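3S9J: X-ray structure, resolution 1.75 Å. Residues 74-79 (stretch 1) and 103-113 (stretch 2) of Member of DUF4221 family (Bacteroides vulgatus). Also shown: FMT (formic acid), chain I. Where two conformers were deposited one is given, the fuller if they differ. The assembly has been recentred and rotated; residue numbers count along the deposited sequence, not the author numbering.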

# COMPACT_ATOMS: atom_id res chain seq x y z
N GLY A 74 -26.95 10.09 7.58
CA GLY A 74 -28.16 9.50 7.05
C GLY A 74 -28.12 7.98 7.10
O GLY A 74 -27.25 7.39 7.71
N PRO A 75 -29.08 7.34 6.44
CA PRO A 75 -29.12 5.88 6.51
C PRO A 75 -27.91 5.18 5.84
O PRO A 75 -27.59 4.03 6.16
CB PRO A 75 -30.43 5.52 5.80
CG PRO A 75 -30.85 6.72 5.05
CD PRO A 75 -30.13 7.91 5.59
N ASN A 76 -27.26 5.88 4.92
CA ASN A 76 -26.04 5.38 4.29
C ASN A 76 -24.81 6.13 4.74
O ASN A 76 -23.80 6.17 4.06
CB ASN A 76 -26.23 5.43 2.78
CG ASN A 76 -27.32 4.49 2.31
OD1 ASN A 76 -27.26 3.28 2.59
ND2 ASN A 76 -28.34 5.03 1.65
N GLY A 77 -24.87 6.69 5.95
CA GLY A 77 -23.79 7.48 6.49
C GLY A 77 -22.52 6.71 6.79
O GLY A 77 -22.55 5.67 7.48
N LEU A 78 -21.43 7.21 6.23
CA LEU A 78 -20.08 6.71 6.44
C LEU A 78 -19.28 7.86 7.00
O LEU A 78 -18.71 8.65 6.23
CB LEU A 78 -19.48 6.24 5.14
CG LEU A 78 -20.25 5.17 4.38
CD1 LEU A 78 -19.83 5.17 2.91
CD2 LEU A 78 -20.05 3.78 4.98
N PRO A 79 -19.20 7.96 8.34
CA PRO A 79 -18.59 9.13 8.97
C PRO A 79 -17.12 9.36 8.72
O PRO A 79 -16.67 10.50 8.79
CB PRO A 79 -18.79 8.86 10.49
CG PRO A 79 -19.95 7.96 10.56
CD PRO A 79 -19.82 7.07 9.34
N LEU A 103 -15.62 -1.18 9.89
CA LEU A 103 -15.52 -1.58 8.50
C LEU A 103 -16.93 -1.56 7.92
O LEU A 103 -17.89 -1.93 8.60
CB LEU A 103 -14.93 -2.99 8.44
CG LEU A 103 -14.78 -3.71 7.11
CD1 LEU A 103 -13.58 -3.17 6.38
CD2 LEU A 103 -14.60 -5.18 7.41
N SER A 104 -17.09 -1.15 6.66
CA SER A 104 -18.42 -1.15 6.03
C SER A 104 -18.36 -1.70 4.61
O SER A 104 -17.36 -1.53 3.91
CB SER A 104 -19.03 0.25 5.98
OG SER A 104 -19.15 0.87 7.26
N SER A 105 -19.42 -2.39 4.19
CA SER A 105 -19.58 -2.78 2.80
C SER A 105 -20.60 -1.87 2.16
O SER A 105 -21.59 -1.48 2.78
CB SER A 105 -19.96 -4.24 2.64
OG SER A 105 -21.12 -4.50 3.41
N ILE A 106 -20.31 -1.47 0.93
CA ILE A 106 -21.21 -0.61 0.15
C ILE A 106 -21.40 -1.15 -1.24
O ILE A 106 -20.59 -1.96 -1.73
CB ILE A 106 -20.71 0.86 0.09
CG1 ILE A 106 -19.39 1.00 -0.68
CG2 ILE A 106 -20.53 1.44 1.47
CD1 ILE A 106 -18.97 2.46 -0.91
N ASN A 107 -22.49 -0.74 -1.89
CA ASN A 107 -22.67 -1.06 -3.32
C ASN A 107 -22.20 0.10 -4.23
O ASN A 107 -21.65 1.10 -3.75
CB ASN A 107 -24.11 -1.49 -3.62
CG ASN A 107 -25.12 -0.38 -3.41
OD1 ASN A 107 -24.78 0.79 -3.42
ND2 ASN A 107 -26.40 -0.76 -3.23
N SER A 108 -22.42 -0.05 -5.55
CA SER A 108 -21.92 0.92 -6.53
C SER A 108 -22.65 2.25 -6.46
O SER A 108 -22.23 3.21 -7.08
CB SER A 108 -22.04 0.34 -7.95
OG SER A 108 -23.38 0.00 -8.26
N GLN A 109 -23.75 2.29 -5.72
CA GLN A 109 -24.51 3.51 -5.50
C GLN A 109 -24.14 4.16 -4.17
O GLN A 109 -24.76 5.15 -3.74
CB GLN A 109 -26.02 3.20 -5.60
CG GLN A 109 -26.47 2.72 -6.99
CD GLN A 109 -26.15 1.24 -7.28
OE1 GLN A 109 -26.46 0.35 -6.48
NE2 GLN A 109 -25.53 0.99 -8.43
N GLY A 110 -23.14 3.59 -3.48
CA GLY A 110 -22.73 4.12 -2.20
C GLY A 110 -23.65 3.80 -1.03
O GLY A 110 -23.55 4.42 0.03
N GLU A 111 -24.57 2.85 -1.23
CA GLU A 111 -25.49 2.45 -0.17
C GLU A 111 -24.85 1.42 0.71
O GLU A 111 -24.17 0.52 0.24
CB GLU A 111 -26.78 1.91 -0.79
CG GLU A 111 -27.48 2.99 -1.64
CD GLU A 111 -28.59 2.44 -2.50
OE1 GLU A 111 -28.63 1.23 -2.79
OE2 GLU A 111 -29.41 3.27 -2.93
N ILE A 112 -25.07 1.55 2.01
CA ILE A 112 -24.51 0.61 2.96
C ILE A 112 -25.24 -0.74 2.87
O ILE A 112 -26.48 -0.82 2.83
CB ILE A 112 -24.51 1.14 4.40
CG1 ILE A 112 -23.53 2.33 4.53
CG2 ILE A 112 -24.16 -0.01 5.39
CD1 ILE A 112 -23.63 3.02 5.86
N ILE A 113 -24.44 -1.78 2.75
CA ILE A 113 -24.89 -3.16 2.86
C ILE A 113 -24.81 -3.56 4.33
O ILE A 113 -25.84 -3.89 4.93
CB ILE A 113 -24.07 -4.07 1.94
CG1 ILE A 113 -24.24 -3.63 0.47
CG2 ILE A 113 -24.44 -5.57 2.14
CD1 ILE A 113 -23.27 -4.31 -0.55
C FMT I . -26.74 -4.31 -2.56
O1 FMT I . -25.91 -5.01 -3.16
O2 FMT I . -27.29 -3.35 -3.09
O HOH W 1 -22.81 6.59 1.52
O HOH W 2 -28.56 1.01 2.93

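Two segments of one chain, a loop at 74-79 that opens with a type I turn and the strand and hairpin-like loop of 103-113, meet over a small interface that buries 313 Å² in all, most of it on Asn76, Leu78 and Ile112. A single direct hydrogen bond crosses between them: the backbone N of Ile112 donates to OD1 of Asn76 over 2.9 Å, with an N-H...O angle of 155°. The CA-to-CB bond of Asn76 runs sideways to the other stretch, but chi1 in the m well (-66°) brings the amide oxygen across, so that a side chain serves as acceptor for a main-chain NH. OD1 of Asn76 also lies 3.4 Å from CA of Glu111.

Two waters extend this polar contact. Water 1 donates to O of Asn76 (2.8 Å) and to O of Gly110 (2.7 Å), joining two carbonyls that could not bond to each other directly. Water 2 donates to OD1 of Asn76 (2.6 Å) and to O of Ile112 (2.8 Å), so the amide oxygen receives both the Ile112 NH and a water.

The apolar part centres on Leu78, buried, with chi1 m and chi2 t. Its CB also starts out sideways, yet its methyls reach the other stretch: Leu78 CD1 lies 4.1 Å from Ile106 CG2, and Leu78 CD2 lies 3.8 Å from Ile112 CD1. Leu78 CD2 also packs 3.8 Å from Ser104 OG, a hydroxyl hydrogen-bonded elsewhere in the structure. Ser104 and Ile106 point toward stretch 1 while Ser105 between them points away, the alternation expected of a strand. Ile112 points toward stretch 1 and, extended in mt, sets its CD1 3.3 Å from O of Gly77 and 4.1 Å from O of Pro75; its branched aliphatic chain thus packs against both backbone and leucine.

Each side is shaped by its own turn. A type I turn from Gly74 to Gly77, closed by Gly77 N to Gly74 O (3.0 Å), carries Asn76. Gly74, at phi 98° and psi -169°, has backbone angles that call for glycine, and a CB on Gly77 would be crowded by Gly74 O at 3.1 Å. In stretch 2 a type I turn closes through Gly110 N to Asn107 O (2.9 Å); the positive phi of Gly110 favours glycine. Asn107 OD1 accepts from Gln109 N (2.9 Å) and Glu111 N (3.0 Å), while its ND2 donates to Glu111 OE1 (3.0 Å) and to O2 of the formic acid (2.7 Å). Backbone hydrogen bonds from Asn107 N to Glu111 O (3.0 Å) and from Ile113 N to Ser105 O (2.9 Å) flank Ile112 in sequence.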